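Local coordinates for protein TrwG component of type IV secretion system (Bartonella birtlesii, PDB 4JF8) that is a VirB8-family component of a type IV secretion system, represented here by its NTF2-like soluble domain, and probably helps assemble the membrane-spanning secretion channel, at residues R115-T119 with T142-T146. Coordinates in Å, arbitrary orientation, origin at the centre of the assembly. Residue numbers count along the deposited sequence, not the author numbering.
Sequences RGQAT and TIGYT
Three backbone hydrogen bonds, each 2.9 Å, set the antiparallel register: Ala118 N to Ile143 O, Ile143 N to Ala118 O, and Tyr145 N to Gly116 O. A water accepts from Gly116 N (3.0 Å) and donates to Gln117 O (2.8 Å) and Tyr145 OH (2.7 Å); this hydroxyl also hydrogen-bonds Asp45 OD2. Ala118-Ile143 is thus the hydrogen-bonded pair (CA-CA 5.2 Å), flanked by non-hydrogen-bonded Gln117-Gly144 (CA-CA 4.5 Å) and Thr119-Thr142 (CA-CA 4.7 Å); axes of segments 117-119 and 142-146 approach to 4.7 Å, N-to-C directions 150° apart. CA-H...O contacts accompany the pairing, with Gln117 CA 3.2 Å from Ile143 O. Gly116, just before the strand, has phi/psi 106/8; a CB would crowd Arg115 O and lie 3.2 Å from Tyr145 O. With chi1 68° (p), Tyr145 lays its ring over Gly116 CA, a CH-pi contact 4.3 Å from the centroid and 16° off the normal; its CE2 lies 4.0 Å from Ala118 CB. This central hairpin of the NTF2-like sheet lies between strands 101-112 and 164-173, with Leu49 of helix 42-57 packed against Ala118, Ile143 and Tyr145.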
ATOM      1  N   ARG A 115       1.520 -19.072 -15.484  1.00 15.36           N
ATOM      2  CA  ARG A 115       0.857 -18.912 -16.765  1.00 15.05           C
ATOM      3  C   ARG A 115      -0.197 -17.821 -16.751  1.00 13.93           C
ATOM      4  O   ARG A 115      -0.891 -17.637 -17.750  1.00 15.70           O
ATOM      5  CB  ARG A 115       0.190 -20.239 -17.126  1.00 14.96           C
ATOM      6  CG  ARG A 115       1.205 -21.365 -17.288  1.00 16.43           C
ATOM      7  CD  ARG A 115       0.616 -22.741 -17.081  1.00 17.18           C
ATOM      8  NE  ARG A 115      -0.588 -22.923 -17.859  1.00 17.97           N
ATOM      9  CZ  ARG A 115      -1.236 -24.070 -18.024  1.00 19.12           C
ATOM     10  NH1 ARG A 115      -0.773 -25.221 -17.521  1.00 19.76           N
ATOM     11  NH2 ARG A 115      -2.358 -24.063 -18.741  1.00 18.85           N
ATOM     12  N   GLY A 116      -0.325 -17.108 -15.623  1.00 13.18           N
ATOM     13  CA  GLY A 116      -1.308 -16.035 -15.483  1.00 12.55           C
ATOM     14  C   GLY A 116      -2.496 -16.378 -14.612  1.00 12.39           C
ATOM     15  O   GLY A 116      -3.462 -15.612 -14.568  1.00 12.59           O
ATOM     16  N   GLN A 117      -2.462 -17.523 -13.930  1.00 12.44           N
ATOM     17  CA  GLN A 117      -3.467 -17.815 -12.913  0.50 12.60           C
ATOM     18  C   GLN A 117      -2.805 -18.051 -11.576  1.00 12.26           C
ATOM     19  O   GLN A 117      -1.620 -18.369 -11.489  1.00 11.56           O
ATOM     20  CB  GLN A 117      -4.333 -19.016 -13.285  0.50 13.89           C
ATOM     21  CG  GLN A 117      -5.108 -18.836 -14.578  0.50 15.11           C
ATOM     22  CD  GLN A 117      -4.214 -18.995 -15.781  0.50 16.15           C
ATOM     23  OE1 GLN A 117      -3.374 -19.885 -15.816  0.50 17.22           O
ATOM     24  NE2 GLN A 117      -4.372 -18.118 -16.765  0.50 16.89           N
ATOM     25  N   ALA A 118      -3.585 -17.871 -10.508  1.00 11.16           N
ATOM     26  CA  ALA A 118      -3.096 -18.124  -9.165  1.00 10.97           C
ATOM     27  C   ALA A 118      -4.257 -18.498  -8.286  1.00 11.19           C
ATOM     28  O   ALA A 118      -5.398 -18.089  -8.529  1.00 11.85           O
ATOM     29  CB  ALA A 118      -2.398 -16.891  -8.616  1.00 10.91           C
ATOM     30  N   THR A 119      -3.973 -19.277  -7.260  1.00 11.46           N
ATOM     31  CA  THR A 119      -4.906 -19.434  -6.170  1.00 12.14           C
ATOM     32  C   THR A 119      -4.317 -18.800  -4.925  1.00 12.28           C
ATOM     33  O   THR A 119      -3.105 -18.810  -4.713  1.00 13.48           O
ATOM     34  CB  THR A 119      -5.256 -20.896  -5.884  1.00 13.91           C
ATOM     35  OG1 THR A 119      -4.059 -21.604  -5.649  1.00 16.19           O
ATOM     36  CG2 THR A 119      -5.960 -21.521  -7.030  1.00 14.63           C
ATOM     37  N   THR A 142      -9.516 -17.567  -6.811  1.00  9.56           N
ATOM     38  CA  THR A 142      -8.957 -18.067  -8.074  1.00  9.96           C
ATOM     39  C   THR A 142      -8.858 -16.847  -8.957  1.00  9.99           C
ATOM     40  O   THR A 142      -9.865 -16.174  -9.215  1.00  9.97           O
ATOM     41  CB  THR A 142      -9.853 -19.161  -8.698  1.00 10.76           C
ATOM     42  OG1 THR A 142      -9.977 -20.247  -7.775  1.00 11.43           O
ATOM     43  CG2 THR A 142      -9.269 -19.646  -9.998  1.00 11.19           C
ATOM     44  N   ILE A 143      -7.641 -16.530  -9.371  1.00  9.67           N
ATOM     45  CA  ILE A 143      -7.339 -15.222  -9.956  1.00  9.76           C
ATOM     46  C   ILE A 143      -6.652 -15.377 -11.299  1.00  9.84           C
ATOM     47  O   ILE A 143      -5.662 -16.103 -11.427  1.00 11.06           O
ATOM     48  CB  ILE A 143      -6.418 -14.415  -9.031  1.00  9.73           C
ATOM     49  CG1 ILE A 143      -6.970 -14.431  -7.602  1.00  9.98           C
ATOM     50  CG2 ILE A 143      -6.276 -12.984  -9.540  1.00 10.08           C
ATOM     51  CD1 ILE A 143      -6.181 -13.601  -6.614  1.00 10.00           C
ATOM     52  N   GLY A 144      -7.179 -14.697 -12.312  1.00  9.65           N
ATOM     53  CA  GLY A 144      -6.473 -14.547 -13.573  1.00  9.60           C
ATOM     54  C   GLY A 144      -5.875 -13.158 -13.592  1.00  9.70           C
ATOM     55  O   GLY A 144      -6.503 -12.192 -13.137  1.00  9.78           O
ATOM     56  N   TYR A 145      -4.660 -13.040 -14.106  1.00  9.98           N
ATOM     57  CA  TYR A 145      -3.951 -11.753 -14.091  1.00 10.30           C
ATOM     58  C   TYR A 145      -2.995 -11.649 -15.251  1.00 10.79           C
ATOM     59  O   TYR A 145      -2.631 -12.652 -15.868  1.00 11.79           O
ATOM     60  CB  TYR A 145      -3.237 -11.518 -12.757  1.00 10.20           C
ATOM     61  CG  TYR A 145      -2.081 -12.447 -12.486  1.00 10.24           C
ATOM     62  CD1 TYR A 145      -0.783 -12.092 -12.782  1.00 10.66           C
ATOM     63  CD2 TYR A 145      -2.296 -13.703 -11.915  1.00 10.57           C
ATOM     64  CE1 TYR A 145       0.288 -12.943 -12.518  1.00 11.01           C
ATOM     65  CE2 TYR A 145      -1.245 -14.565 -11.655  1.00 10.77           C
ATOM     66  CZ  TYR A 145       0.051 -14.177 -11.940  1.00 10.75           C
ATOM     67  OH  TYR A 145       1.109 -15.023 -11.664  1.00 11.84           O
ATOM     68  N   THR A 146      -2.582 -10.427 -15.540  1.00 11.11           N
ATOM     69  CA  THR A 146      -1.647 -10.128 -16.609  1.00 11.85           C
ATOM     70  C   THR A 146      -0.976  -8.807 -16.255  1.00 11.56           C
ATOM     71  O   THR A 146      -1.369  -8.123 -15.309  1.00 11.72           O
ATOM     72  CB  THR A 146      -2.378 -10.025 -17.969  1.00 13.09           C
ATOM     73  OG1 THR A 146      -1.412 -10.031 -19.025  1.00 15.89           O
ATOM     74  CG2 THR A 146      -3.255  -8.782 -18.045  1.00 14.10           C
TER
HETATM   75  O   HOH W   1       0.688 -17.441 -12.839  1.00 14.59           O